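PDB 4NLC: ribosomal RNA processing protein 6 from Trypanosoma brucei brucei, which probably acts as a 3'-5' exoribonuclease in ribosomal RNA processing, this construct being its catalytic core. Local coordinates for residues R232-L237 with N248-V253; V147-R152 with D171-L176. The protein carries 1 engineered substitution. All coordinates share one frame; numbering follows the deposited sequence.

Contact 1 (R232-L237 with N248-V253)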
# COMPACT_ATOMS: atom_id res chain seq x y z
N ARG A 232 -25.34 1.15 -5.28
CA ARG A 232 -25.64 0.89 -6.69
C ARG A 232 -25.14 -0.49 -7.19
O ARG A 232 -25.87 -1.18 -7.91
CB ARG A 232 -25.12 2.03 -7.57
CG ARG A 232 -25.89 3.37 -7.39
CD ARG A 232 -27.28 3.40 -8.00
NE ARG A 232 -27.28 3.12 -9.45
CZ ARG A 232 -27.04 4.02 -10.40
NH1 ARG A 232 -26.80 5.29 -10.09
NH2 ARG A 232 -27.05 3.65 -11.68
N LEU A 233 -23.91 -0.89 -6.78
CA LEU A 233 -23.36 -2.21 -7.15
C LEU A 233 -24.13 -3.35 -6.46
O LEU A 233 -24.33 -4.39 -7.08
CB LEU A 233 -21.87 -2.30 -6.85
CG LEU A 233 -20.98 -1.42 -7.72
CD1 LEU A 233 -19.55 -1.39 -7.18
CD2 LEU A 233 -21.00 -1.88 -9.15
N LYS A 234 -24.58 -3.13 -5.20
CA LYS A 234 -25.41 -4.10 -4.47
C LYS A 234 -26.69 -4.40 -5.22
O LYS A 234 -27.03 -5.56 -5.38
CB LYS A 234 -25.76 -3.60 -3.06
CG LYS A 234 -24.71 -3.95 -2.02
CD LYS A 234 -24.87 -3.18 -0.72
CE LYS A 234 -26.20 -3.31 -0.02
NZ LYS A 234 -26.10 -2.93 1.42
N GLN A 235 -27.37 -3.35 -5.73
CA GLN A 235 -28.62 -3.51 -6.51
C GLN A 235 -28.38 -4.27 -7.81
O GLN A 235 -29.17 -5.15 -8.14
CB GLN A 235 -29.28 -2.16 -6.80
CG GLN A 235 -29.64 -1.39 -5.54
CD GLN A 235 -30.07 0.03 -5.82
OE1 GLN A 235 -29.67 0.65 -6.81
NE2 GLN A 235 -30.85 0.59 -4.93
N LEU A 236 -27.28 -3.97 -8.52
CA LEU A 236 -26.90 -4.66 -9.76
C LEU A 236 -26.54 -6.12 -9.52
O LEU A 236 -26.86 -6.97 -10.34
CB LEU A 236 -25.72 -3.94 -10.45
CG LEU A 236 -26.06 -2.67 -11.21
CD1 LEU A 236 -24.79 -1.87 -11.51
CD2 LEU A 236 -26.84 -2.97 -12.50
N LEU A 237 -25.87 -6.42 -8.41
CA LEU A 237 -25.49 -7.79 -8.08
C LEU A 237 -26.70 -8.66 -7.71
O LEU A 237 -26.74 -9.83 -8.06
CB LEU A 237 -24.42 -7.83 -6.97
CG LEU A 237 -23.02 -7.37 -7.41
CD1 LEU A 237 -22.15 -7.00 -6.19
CD2 LEU A 237 -22.37 -8.40 -8.35
N ASN A 248 -26.46 -16.44 -5.73
CA ASN A 248 -26.47 -15.06 -5.26
C ASN A 248 -25.12 -14.37 -5.56
O ASN A 248 -24.10 -14.67 -4.95
CB ASN A 248 -26.87 -14.96 -3.78
CG ASN A 248 -27.18 -13.55 -3.28
OD1 ASN A 248 -26.38 -12.62 -3.39
ND2 ASN A 248 -28.31 -13.38 -2.62
N MET A 249 -25.14 -13.45 -6.54
CA MET A 249 -23.99 -12.70 -7.01
C MET A 249 -23.48 -11.70 -5.94
O MET A 249 -22.27 -11.52 -5.83
CB MET A 249 -24.31 -12.07 -8.37
CG MET A 249 -23.17 -12.16 -9.37
SD MET A 249 -22.59 -13.83 -9.74
CE MET A 249 -20.92 -13.49 -10.08
N LEU A 250 -24.39 -11.12 -5.12
CA LEU A 250 -24.01 -10.22 -4.01
C LEU A 250 -23.18 -10.96 -2.94
O LEU A 250 -22.11 -10.48 -2.56
CB LEU A 250 -25.20 -9.45 -3.38
CG LEU A 250 -24.87 -8.52 -2.19
CD1 LEU A 250 -23.84 -7.42 -2.55
CD2 LEU A 250 -26.12 -7.92 -1.55
N LEU A 251 -23.64 -12.16 -2.53
CA LEU A 251 -22.93 -13.03 -1.57
C LEU A 251 -21.59 -13.51 -2.14
O LEU A 251 -20.62 -13.61 -1.39
CB LEU A 251 -23.77 -14.25 -1.17
CG LEU A 251 -24.59 -14.13 0.09
CD1 LEU A 251 -25.60 -15.28 0.18
CD2 LEU A 251 -23.70 -14.13 1.34
N HIS A 252 -21.53 -13.77 -3.47
CA HIS A 252 -20.29 -14.19 -4.15
C HIS A 252 -19.22 -13.08 -4.03
O HIS A 252 -18.06 -13.37 -3.72
CB HIS A 252 -20.54 -14.56 -5.62
CG HIS A 252 -19.29 -14.92 -6.37
ND1 HIS A 252 -18.65 -16.12 -6.16
CD2 HIS A 252 -18.60 -14.20 -7.28
CE1 HIS A 252 -17.59 -16.10 -6.95
NE2 HIS A 252 -17.51 -14.96 -7.63
N VAL A 253 -19.62 -11.83 -4.19
CA VAL A 253 -18.70 -10.69 -4.13
C VAL A 253 -18.20 -10.48 -2.68
O VAL A 253 -17.01 -10.29 -2.48
CB VAL A 253 -19.31 -9.43 -4.79
CG1 VAL A 253 -18.39 -8.24 -4.60
CG2 VAL A 253 -19.54 -9.69 -6.28
O HOH W 1 -27.91 -12.38 -7.45

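Contact 2 (V147-R152 with D171-L176)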
# COMPACT_ATOMS: atom_id res chain seq x y z
N VAL A 147 -15.98 -0.78 3.09
CA VAL A 147 -15.98 -0.70 1.63
C VAL A 147 -14.64 -0.08 1.14
O VAL A 147 -14.29 1.06 1.48
CB VAL A 147 -17.19 0.13 1.11
CG1 VAL A 147 -17.27 0.10 -0.43
CG2 VAL A 147 -18.50 -0.35 1.72
N PHE A 148 -13.92 -0.82 0.31
CA PHE A 148 -12.71 -0.31 -0.34
C PHE A 148 -12.89 -0.50 -1.83
O PHE A 148 -13.64 -1.39 -2.24
CB PHE A 148 -11.50 -1.15 0.10
CG PHE A 148 -10.89 -0.89 1.45
CD1 PHE A 148 -11.50 -1.36 2.62
CD2 PHE A 148 -9.66 -0.26 1.56
CE1 PHE A 148 -10.88 -1.20 3.87
CE2 PHE A 148 -9.04 -0.10 2.81
CZ PHE A 148 -9.65 -0.60 3.96
N HIS A 149 -12.16 0.24 -2.65
CA HIS A 149 -12.21 0.04 -4.10
C HIS A 149 -10.84 -0.47 -4.58
O HIS A 149 -9.90 0.32 -4.69
CB HIS A 149 -12.62 1.33 -4.84
CG HIS A 149 -12.94 1.06 -6.28
ND1 HIS A 149 -14.24 0.89 -6.70
CD2 HIS A 149 -12.11 0.86 -7.32
CE1 HIS A 149 -14.16 0.62 -7.99
NE2 HIS A 149 -12.90 0.59 -8.41
N GLY A 150 -10.73 -1.76 -4.87
CA GLY A 150 -9.48 -2.36 -5.31
C GLY A 150 -8.50 -2.38 -4.16
O GLY A 150 -7.54 -1.59 -4.15
N ALA A 151 -8.79 -3.25 -3.18
CA ALA A 151 -8.11 -3.35 -1.88
C ALA A 151 -6.87 -4.27 -1.79
O ALA A 151 -6.36 -4.43 -0.69
CB ALA A 151 -9.13 -3.79 -0.83
N ARG A 152 -6.41 -4.89 -2.88
CA ARG A 152 -5.26 -5.83 -2.82
C ARG A 152 -4.05 -5.26 -2.04
O ARG A 152 -3.61 -5.87 -1.07
CB ARG A 152 -4.86 -6.33 -4.22
CG ARG A 152 -3.73 -7.37 -4.24
CD ARG A 152 -4.19 -8.76 -4.70
NE ARG A 152 -4.73 -8.75 -6.06
CZ ARG A 152 -5.67 -9.58 -6.50
NH1 ARG A 152 -6.19 -10.50 -5.70
NH2 ARG A 152 -6.11 -9.49 -7.75
N ASP A 171 -15.20 -5.18 -1.51
CA ASP A 171 -14.37 -4.55 -2.52
C ASP A 171 -15.22 -4.24 -3.75
O ASP A 171 -15.67 -5.16 -4.45
CB ASP A 171 -13.16 -5.44 -2.85
CG ASP A 171 -12.09 -4.78 -3.72
OD1 ASP A 171 -12.46 -3.99 -4.63
OD2 ASP A 171 -10.92 -5.12 -3.57
N THR A 172 -15.46 -2.94 -4.01
CA THR A 172 -16.30 -2.48 -5.12
C THR A 172 -15.66 -2.76 -6.51
O THR A 172 -16.39 -2.84 -7.51
CB THR A 172 -16.71 -1.00 -4.94
OG1 THR A 172 -15.58 -0.23 -4.58
CG2 THR A 172 -17.79 -0.83 -3.91
N SER A 173 -14.34 -2.95 -6.57
CA SER A 173 -13.67 -3.28 -7.81
C SER A 173 -13.97 -4.76 -8.14
O SER A 173 -14.26 -5.07 -9.30
CB SER A 173 -12.17 -3.00 -7.71
OG SER A 173 -11.51 -3.40 -8.90
N ILE A 174 -13.99 -5.65 -7.12
CA ILE A 174 -14.34 -7.07 -7.30
C ILE A 174 -15.80 -7.17 -7.78
O ILE A 174 -16.08 -7.96 -8.68
CB ILE A 174 -14.02 -7.95 -6.06
CG1 ILE A 174 -12.48 -8.00 -5.79
CG2 ILE A 174 -14.60 -9.37 -6.21
CD1 ILE A 174 -12.08 -8.79 -4.53
N ALA A 175 -16.71 -6.32 -7.22
CA ALA A 175 -18.12 -6.26 -7.65
C ALA A 175 -18.20 -5.96 -9.16
O ALA A 175 -18.85 -6.69 -9.89
CB ALA A 175 -18.86 -5.18 -6.87
N LEU A 176 -17.47 -4.94 -9.63
CA LEU A 176 -17.46 -4.54 -11.05
C LEU A 176 -16.88 -5.65 -11.96
O LEU A 176 -17.49 -5.95 -12.99
CB LEU A 176 -16.77 -3.18 -11.23
CG LEU A 176 -17.62 -1.95 -10.82
CD1 LEU A 176 -16.78 -0.70 -10.63
CD2 LEU A 176 -18.70 -1.63 -11.86

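Contact 1 (R232-L237 with N248-V253)
Neither Leu237 nor the residues it meets, Met249, Leu250 and Val253, carries a ring, and no planar side chain lies among the touching groups of this helix-helix contact. What comes nearest the Leu237 carbonyl is Met249 CB, 3.3 Å from its O. The Asn248 amide forms the Asx motif that starts helix 249-261: its OD1 takes the N-H of Leu251 at 2.9 Å, with the donor lifted 37° out of the amide plane. Helices 226-238 and 249-261 of the exonuclease catalytic core pack without direct polar bonds between the two segments; the axes of the two short segments pass 9.1 Å apart with 127° between their N-to-C directions.

The packing shows how one leucine can carry most of an interface. Its CB lies against the backbone of Leu250, while the fork beyond CG straddles Val253: CD1 and CD2 both lie 3.7 Å from Val253 CG2, the two side chains crossing at about a right angle. Leu237 CG stands anti to the carbonyl carbon (chi1 -72°), and CD2 continues from it toward Met249 CG as well. On the flank, Leu250 CD1 touches the aliphatic stem of Lys234 at CG, 3.6 Å away; the lysine chain bends at chi3, which turns CE, and its end leads away, NZ making a weak hydrogen bond to Gln54. Phe170 of the sheet's outermost strand 169-171 packs on Leu237, Leu250 and Val253 alike.

At the backbone, a water spans the two helices, donating to Leu237 O at 2.9 Å and accepting from Met249 N at 3.1 Å.

Contact 2 (V147-R152 with D171-L176)
His149 and Thr172 set their side chains at about a right angle, the ring's ND1 meeting Thr172 OG1 at 2.7 Å in a hydrogen bond that either could donate. They sit at the C-terminal ends of the neighbouring parallel strands 145-148 and 169-171 of the RNase H-like sheet, joined by a beta-alpha-beta connection through helix 152-162. Ser173 CB lies over one face of the imidazole, offset toward the rim, in a CH-pi contact 4.0 Å from the ring centroid; Leu176 CD1 is at the edge, in plane. Having CG anti to the backbone N (chi1 -168°) turns it toward helix 172-178; NE2 is hydrogen-bonded to His183 O of a nearby loop.

The branches of Thr172 diverge, OG1 to His149 and CG2 to Val147 CG1 (3.6 Å), where the two side chains cross at about a right angle. Its backbone N-H bonds Phe148 O, nearly in line with the carbonyl.

The worked principle is the N-cap. Asp171 CG is anti to its own N (chi1 -170°), and the carboxylate serves both its helix and the loop 149-151 after strand 145-148. OD1 accepts from Ser173 N, from Ile174 N in a weak bond, and from Gly150 N at 2.8 Å. Four N-H groups around this buried carboxylate would be expected to stabilise its charge. The fourth is Ala151 N, 2.9 Å from OD2, in an almost straight bond (177°) from above the carboxylate plane.

The two contacts adjoin, their centres about 12 Å apart, and helix 172-178 of contact 2 is the surface against which both helices of contact 1 pack. Leu233, a turn before Leu237, brings contact 1 onto contact 2: its CD1 lies 3.5 Å from Thr172 O. From the second helix of contact 1, Val253 CG1 packs 3.6 Å from Ala175 CA, and from the first, Leu237 CD1 reaches Ala175 CB at 3.8 Å. A polar link also joins them: Ser257 OG is hydrogen-bonded to both Val253 O and Asp171 N. Apolar helix packing in contact 1 thus backs the hydrogen-bonded strand-to-helix junction of contact 2, and both lie within the catalytic core.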